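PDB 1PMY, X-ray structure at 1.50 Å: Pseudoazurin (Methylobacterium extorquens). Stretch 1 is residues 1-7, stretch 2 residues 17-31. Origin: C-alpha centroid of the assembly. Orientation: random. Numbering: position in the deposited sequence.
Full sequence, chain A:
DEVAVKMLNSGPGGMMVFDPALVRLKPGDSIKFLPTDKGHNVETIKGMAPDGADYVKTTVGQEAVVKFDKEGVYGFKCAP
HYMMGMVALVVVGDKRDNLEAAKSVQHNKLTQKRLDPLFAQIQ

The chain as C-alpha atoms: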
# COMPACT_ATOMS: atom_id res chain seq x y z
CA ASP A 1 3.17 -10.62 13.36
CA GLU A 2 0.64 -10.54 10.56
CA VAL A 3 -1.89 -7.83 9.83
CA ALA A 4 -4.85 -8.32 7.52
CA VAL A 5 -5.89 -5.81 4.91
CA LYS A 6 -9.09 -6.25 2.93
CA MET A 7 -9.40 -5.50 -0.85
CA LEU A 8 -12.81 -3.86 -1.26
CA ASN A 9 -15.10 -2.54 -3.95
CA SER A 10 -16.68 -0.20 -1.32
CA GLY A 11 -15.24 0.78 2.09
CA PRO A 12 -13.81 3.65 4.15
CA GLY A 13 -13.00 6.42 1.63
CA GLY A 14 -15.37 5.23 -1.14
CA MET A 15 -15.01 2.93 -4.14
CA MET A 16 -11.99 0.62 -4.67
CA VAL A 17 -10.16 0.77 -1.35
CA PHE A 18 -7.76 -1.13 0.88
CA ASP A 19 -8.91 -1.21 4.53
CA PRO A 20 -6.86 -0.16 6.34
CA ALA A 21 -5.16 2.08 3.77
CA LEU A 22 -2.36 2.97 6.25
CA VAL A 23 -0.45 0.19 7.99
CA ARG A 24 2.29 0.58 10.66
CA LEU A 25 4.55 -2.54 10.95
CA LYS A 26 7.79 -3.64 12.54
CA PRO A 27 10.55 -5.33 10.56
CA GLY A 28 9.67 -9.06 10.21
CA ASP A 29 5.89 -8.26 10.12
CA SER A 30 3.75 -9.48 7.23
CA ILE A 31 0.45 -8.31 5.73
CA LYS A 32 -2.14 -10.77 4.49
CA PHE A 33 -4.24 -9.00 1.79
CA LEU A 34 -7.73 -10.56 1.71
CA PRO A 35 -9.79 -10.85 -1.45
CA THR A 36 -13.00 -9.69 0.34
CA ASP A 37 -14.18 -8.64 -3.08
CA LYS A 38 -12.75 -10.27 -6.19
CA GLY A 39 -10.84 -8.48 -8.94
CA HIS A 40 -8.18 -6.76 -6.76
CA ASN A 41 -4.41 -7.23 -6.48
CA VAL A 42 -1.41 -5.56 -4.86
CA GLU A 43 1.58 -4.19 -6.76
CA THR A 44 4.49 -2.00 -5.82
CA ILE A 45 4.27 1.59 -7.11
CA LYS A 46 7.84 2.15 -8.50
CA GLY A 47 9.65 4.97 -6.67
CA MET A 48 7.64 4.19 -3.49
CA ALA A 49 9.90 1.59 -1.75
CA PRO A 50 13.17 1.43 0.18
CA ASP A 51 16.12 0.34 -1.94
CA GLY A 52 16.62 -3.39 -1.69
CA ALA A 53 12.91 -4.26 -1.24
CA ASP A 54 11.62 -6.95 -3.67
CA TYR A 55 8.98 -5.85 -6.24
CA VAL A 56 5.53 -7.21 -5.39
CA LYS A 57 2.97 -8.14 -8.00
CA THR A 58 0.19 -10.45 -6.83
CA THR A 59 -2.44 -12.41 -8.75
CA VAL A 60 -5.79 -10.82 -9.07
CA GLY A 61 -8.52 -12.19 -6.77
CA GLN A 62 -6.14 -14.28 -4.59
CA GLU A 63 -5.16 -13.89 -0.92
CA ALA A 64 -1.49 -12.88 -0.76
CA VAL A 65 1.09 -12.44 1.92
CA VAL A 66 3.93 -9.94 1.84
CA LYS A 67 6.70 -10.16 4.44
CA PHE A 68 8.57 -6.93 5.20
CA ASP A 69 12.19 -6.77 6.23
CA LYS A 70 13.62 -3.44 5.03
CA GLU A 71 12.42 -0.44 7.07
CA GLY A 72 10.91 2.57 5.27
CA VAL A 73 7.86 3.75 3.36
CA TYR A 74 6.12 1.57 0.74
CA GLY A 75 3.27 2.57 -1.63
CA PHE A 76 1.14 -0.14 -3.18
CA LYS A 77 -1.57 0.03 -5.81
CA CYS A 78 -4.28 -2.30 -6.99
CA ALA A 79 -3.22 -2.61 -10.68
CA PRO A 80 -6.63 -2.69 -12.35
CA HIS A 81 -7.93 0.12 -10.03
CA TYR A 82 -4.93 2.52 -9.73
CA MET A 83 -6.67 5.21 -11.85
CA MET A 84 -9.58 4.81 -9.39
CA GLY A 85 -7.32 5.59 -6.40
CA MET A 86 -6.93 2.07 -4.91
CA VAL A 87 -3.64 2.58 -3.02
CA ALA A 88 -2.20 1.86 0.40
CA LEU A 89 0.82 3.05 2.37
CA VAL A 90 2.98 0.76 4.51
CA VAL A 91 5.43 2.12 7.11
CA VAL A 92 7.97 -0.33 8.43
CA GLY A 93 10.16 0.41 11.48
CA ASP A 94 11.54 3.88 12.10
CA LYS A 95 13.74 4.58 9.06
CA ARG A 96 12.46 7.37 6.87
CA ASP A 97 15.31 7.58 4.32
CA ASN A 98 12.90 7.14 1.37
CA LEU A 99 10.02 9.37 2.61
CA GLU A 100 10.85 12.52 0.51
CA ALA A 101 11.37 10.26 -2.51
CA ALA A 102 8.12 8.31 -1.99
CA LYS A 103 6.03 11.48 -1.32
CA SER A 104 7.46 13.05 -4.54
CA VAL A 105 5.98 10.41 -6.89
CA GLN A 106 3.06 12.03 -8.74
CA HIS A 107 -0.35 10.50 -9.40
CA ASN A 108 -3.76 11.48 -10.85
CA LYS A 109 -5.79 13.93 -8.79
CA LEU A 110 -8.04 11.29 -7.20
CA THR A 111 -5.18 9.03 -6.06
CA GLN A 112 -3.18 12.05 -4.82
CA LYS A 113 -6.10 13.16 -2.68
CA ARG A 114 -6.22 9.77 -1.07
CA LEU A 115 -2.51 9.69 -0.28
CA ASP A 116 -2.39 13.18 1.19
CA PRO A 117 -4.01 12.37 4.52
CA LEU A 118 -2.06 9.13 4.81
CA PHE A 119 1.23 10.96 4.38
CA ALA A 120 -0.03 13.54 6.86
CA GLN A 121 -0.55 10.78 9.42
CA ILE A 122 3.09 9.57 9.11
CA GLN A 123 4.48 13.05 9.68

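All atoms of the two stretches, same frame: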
# COMPACT_ATOMS: atom_id res chain seq x y z
N ASP A 1 4.62 -10.38 13.38
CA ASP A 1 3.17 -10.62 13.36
C ASP A 1 2.58 -10.22 11.99
O ASP A 1 3.26 -9.57 11.19
CB ASP A 1 2.41 -10.16 14.54
CG ASP A 1 2.48 -8.68 14.80
OD1 ASP A 1 2.01 -7.90 13.98
OD2 ASP A 1 3.01 -8.35 15.91
N GLU A 2 1.36 -10.68 11.81
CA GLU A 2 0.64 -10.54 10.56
C GLU A 2 -0.68 -9.82 10.70
O GLU A 2 -1.55 -10.17 11.56
CB GLU A 2 0.36 -11.84 9.87
CG GLU A 2 -0.58 -11.82 8.63
CD GLU A 2 -0.85 -13.29 8.34
OE1 GLU A 2 0.04 -13.98 7.84
OE2 GLU A 2 -1.94 -13.65 8.81
N VAL A 3 -0.76 -8.80 9.87
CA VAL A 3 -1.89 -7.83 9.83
C VAL A 3 -2.68 -8.15 8.55
O VAL A 3 -2.05 -8.43 7.53
CB VAL A 3 -1.25 -6.40 9.77
CG1 VAL A 3 -2.20 -5.28 9.48
CG2 VAL A 3 -0.45 -6.15 11.06
N ALA A 4 -3.98 -8.08 8.67
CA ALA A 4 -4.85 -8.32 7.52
C ALA A 4 -5.39 -6.96 7.03
O ALA A 4 -5.92 -6.17 7.81
CB ALA A 4 -6.05 -9.17 8.08
N VAL A 5 -5.41 -6.87 5.73
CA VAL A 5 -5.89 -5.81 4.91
C VAL A 5 -6.83 -6.44 3.85
O VAL A 5 -6.45 -7.42 3.18
CB VAL A 5 -4.68 -5.13 4.16
CG1 VAL A 5 -5.22 -4.06 3.17
CG2 VAL A 5 -3.83 -4.47 5.24
N LYS A 6 -8.02 -5.88 3.83
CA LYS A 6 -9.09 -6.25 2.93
C LYS A 6 -9.03 -5.43 1.60
O LYS A 6 -8.83 -4.23 1.65
CB LYS A 6 -10.48 -6.01 3.47
CG LYS A 6 -10.87 -6.26 4.87
CD LYS A 6 -10.43 -7.38 5.71
CE LYS A 6 -8.99 -7.42 6.20
NZ LYS A 6 -8.74 -6.24 7.16
N MET A 7 -9.29 -6.12 0.51
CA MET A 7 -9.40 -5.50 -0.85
C MET A 7 -10.90 -5.37 -1.15
O MET A 7 -11.59 -6.40 -1.33
CB MET A 7 -8.64 -6.43 -1.82
CG MET A 7 -7.18 -6.39 -1.32
SD MET A 7 -6.12 -7.28 -2.54
CE MET A 7 -6.88 -8.89 -2.34
N VAL A 17 -11.01 0.49 -2.46
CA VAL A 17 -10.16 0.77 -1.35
C VAL A 17 -9.55 -0.48 -0.62
O VAL A 17 -10.06 -1.60 -0.75
CB VAL A 17 -10.90 1.62 -0.27
CG1 VAL A 17 -11.57 2.87 -0.86
CG2 VAL A 17 -11.96 0.78 0.41
N PHE A 18 -8.44 -0.20 0.03
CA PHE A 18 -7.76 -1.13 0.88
C PHE A 18 -8.26 -0.68 2.28
O PHE A 18 -8.32 0.53 2.50
CB PHE A 18 -6.24 -1.11 0.81
CG PHE A 18 -5.63 -1.72 -0.41
CD1 PHE A 18 -5.44 -3.08 -0.61
CD2 PHE A 18 -5.10 -0.82 -1.35
CE1 PHE A 18 -4.79 -3.54 -1.78
CE2 PHE A 18 -4.50 -1.28 -2.53
CZ PHE A 18 -4.37 -2.62 -2.78
N ASP A 19 -8.47 -1.68 3.13
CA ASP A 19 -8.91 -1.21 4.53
C ASP A 19 -8.14 -2.09 5.52
O ASP A 19 -8.47 -3.31 5.54
CB ASP A 19 -10.43 -1.40 4.64
CG ASP A 19 -10.94 -0.97 6.03
OD1 ASP A 19 -10.20 -0.27 6.76
OD2 ASP A 19 -12.10 -1.27 6.36
N PRO A 20 -7.27 -1.52 6.29
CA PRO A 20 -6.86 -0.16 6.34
C PRO A 20 -5.93 0.25 5.14
O PRO A 20 -5.37 -0.67 4.61
CB PRO A 20 -6.10 -0.04 7.64
CG PRO A 20 -5.45 -1.37 7.80
CD PRO A 20 -6.57 -2.34 7.33
N ALA A 21 -5.98 1.55 4.89
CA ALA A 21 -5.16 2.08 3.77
C ALA A 21 -3.79 2.49 4.27
O ALA A 21 -2.81 2.66 3.45
CB ALA A 21 -5.96 3.24 3.15
N LEU A 22 -3.62 2.63 5.56
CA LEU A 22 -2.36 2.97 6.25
C LEU A 22 -2.06 1.91 7.33
O LEU A 22 -2.90 1.65 8.20
CB LEU A 22 -2.41 4.43 6.71
CG LEU A 22 -1.19 4.78 7.62
CD1 LEU A 22 0.08 4.80 6.85
CD2 LEU A 22 -1.49 6.06 8.35
N VAL A 23 -0.94 1.25 7.14
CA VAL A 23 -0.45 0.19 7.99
C VAL A 23 0.92 0.51 8.61
O VAL A 23 1.89 0.71 7.85
CB VAL A 23 -0.35 -1.17 7.18
CG1 VAL A 23 -0.00 -2.28 8.18
CG2 VAL A 23 -1.72 -1.52 6.55
N ARG A 24 1.01 0.39 9.92
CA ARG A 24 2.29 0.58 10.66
C ARG A 24 2.83 -0.78 11.05
O ARG A 24 2.04 -1.49 11.72
CB ARG A 24 2.14 1.57 11.78
CG ARG A 24 1.64 2.95 11.36
CD ARG A 24 1.41 3.85 12.55
NE ARG A 24 0.32 4.84 12.27
CZ ARG A 24 0.56 6.11 11.95
NH1 ARG A 24 1.80 6.59 11.93
NH2 ARG A 24 -0.44 6.94 11.60
N LEU A 25 3.99 -1.21 10.68
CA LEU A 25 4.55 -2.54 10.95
C LEU A 25 5.97 -2.37 11.52
O LEU A 25 6.59 -1.35 11.35
CB LEU A 25 4.78 -3.25 9.57
CG LEU A 25 3.55 -3.62 8.76
CD1 LEU A 25 3.96 -4.48 7.57
CD2 LEU A 25 2.59 -4.42 9.60
N LYS A 26 6.43 -3.49 12.04
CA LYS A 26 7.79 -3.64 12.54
C LYS A 26 8.47 -4.56 11.53
O LYS A 26 7.75 -5.29 10.84
CB LYS A 26 7.84 -4.38 13.89
CG LYS A 26 7.21 -3.46 14.99
CD LYS A 26 8.17 -3.44 16.18
CE LYS A 26 9.56 -2.81 15.81
NZ LYS A 26 10.53 -3.37 16.84
N PRO A 27 9.79 -4.45 11.47
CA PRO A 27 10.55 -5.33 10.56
C PRO A 27 10.23 -6.78 10.97
O PRO A 27 10.20 -7.13 12.17
CB PRO A 27 12.00 -4.90 10.79
CG PRO A 27 12.01 -3.78 11.72
CD PRO A 27 10.65 -3.61 12.31
N GLY A 28 10.02 -7.63 9.98
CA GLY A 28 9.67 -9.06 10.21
C GLY A 28 8.15 -9.24 10.08
O GLY A 28 7.76 -10.38 9.81
N ASP A 29 7.33 -8.15 10.24
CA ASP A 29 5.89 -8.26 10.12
C ASP A 29 5.49 -8.64 8.67
O ASP A 29 6.22 -8.33 7.69
CB ASP A 29 5.03 -7.19 10.66
CG ASP A 29 5.15 -6.84 12.12
OD1 ASP A 29 5.48 -7.79 12.93
OD2 ASP A 29 4.91 -5.74 12.55
N SER A 30 4.33 -9.19 8.53
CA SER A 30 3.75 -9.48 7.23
C SER A 30 2.34 -8.87 7.18
O SER A 30 1.64 -8.53 8.17
CB SER A 30 3.85 -10.95 6.88
OG SER A 30 2.98 -11.66 7.77
N ILE A 31 1.87 -8.67 5.92
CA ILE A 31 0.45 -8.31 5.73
C ILE A 31 -0.16 -9.49 4.95
O ILE A 31 0.46 -9.94 4.02
CB ILE A 31 0.26 -6.97 4.90
CG1 ILE A 31 0.75 -5.76 5.73
CG2 ILE A 31 -1.19 -6.75 4.41
CD1 ILE A 31 0.92 -4.41 4.90
O HOH W 1 5.68 -6.51 15.61
O HOH W 2 5.84 -12.48 11.55

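The first strand, Glu 2 to Met 7, pairs with both ends of the second stretch, and in opposite senses. Its start runs parallel to the strand that begins at Ser 30. Its end runs antiparallel to Val 17 to Asp 19.

In the parallel part, Glu 2 lies beside Ser 30 and Val 3 beside Ile 31. Ser 30 N donates to Asp 1 O at 2.9 Å, and Val 3 N donates to Ser 30 O at 3.0 Å. Ser 30 thus bonds to the residues before and after its neighbor Glu 2, as parallel pairing requires. A CA-H...O contact adds to this, with Ile 31 CA 3.1 Å from Val 3 O.

In the antiparallel part, Lys 6 and Asp 19 form a hydrogen-bonded pair. Lys 6 N donates to Asp 19 O at 3.1 Å, and Asp 19 N donates to Lys 6 O at 3.0 Å. Met 7 and Phe 18 form the next, non-hydrogen-bonded pair. The Lys 6 side chain curls back along its own strand. Its NZ donates to Ala 4 O at 2.9 Å and makes a weak bond to Asp 19 O at 3.4 Å. A cis peptide bond precedes Pro 20, just past this pairing.

The chain start is held by charge. Asp 1 N, the terminal amine, makes a salt bridge with Asp 29 OD1 at 2.8 Å. Two like charges also come close here, Asp 1 OD1 and Asp 29 OD1, at 3.6 Å. Water 1 donates to Asp 29 OD1 at 3.0 Å, and water 2 accepts from Asp 1 N at 3.0 Å. Asp 29 closes a type II turn from Lys 26. Its OD2 accepts from Lys 26 N at 2.8 Å, so the carboxylate ties the turn to the chain start. Gly 28 has a positive phi, where a side chain would jam against the preceding carbonyl.

Apolar side chains fill the space between these polar pairings. Val 5 is the hub. Its CG2 lies 3.6 Å from Ile 31 CG2 and 3.9 Å from Val 23 CG2, while its CG1 lies 3.9 Å from Phe 18 CB. Val 3 packs next to it, with CG1 3.9 Å from Val 23 CG1 and CG2 3.8 Å from Leu 25 CD2. Val 23 therefore touches both valines. Met 7 and Phe 18 share a face of the sheet, and Met 7 CG lies 3.7 Å from Phe 18 CE1. The sulfur approaches the ring obliquely.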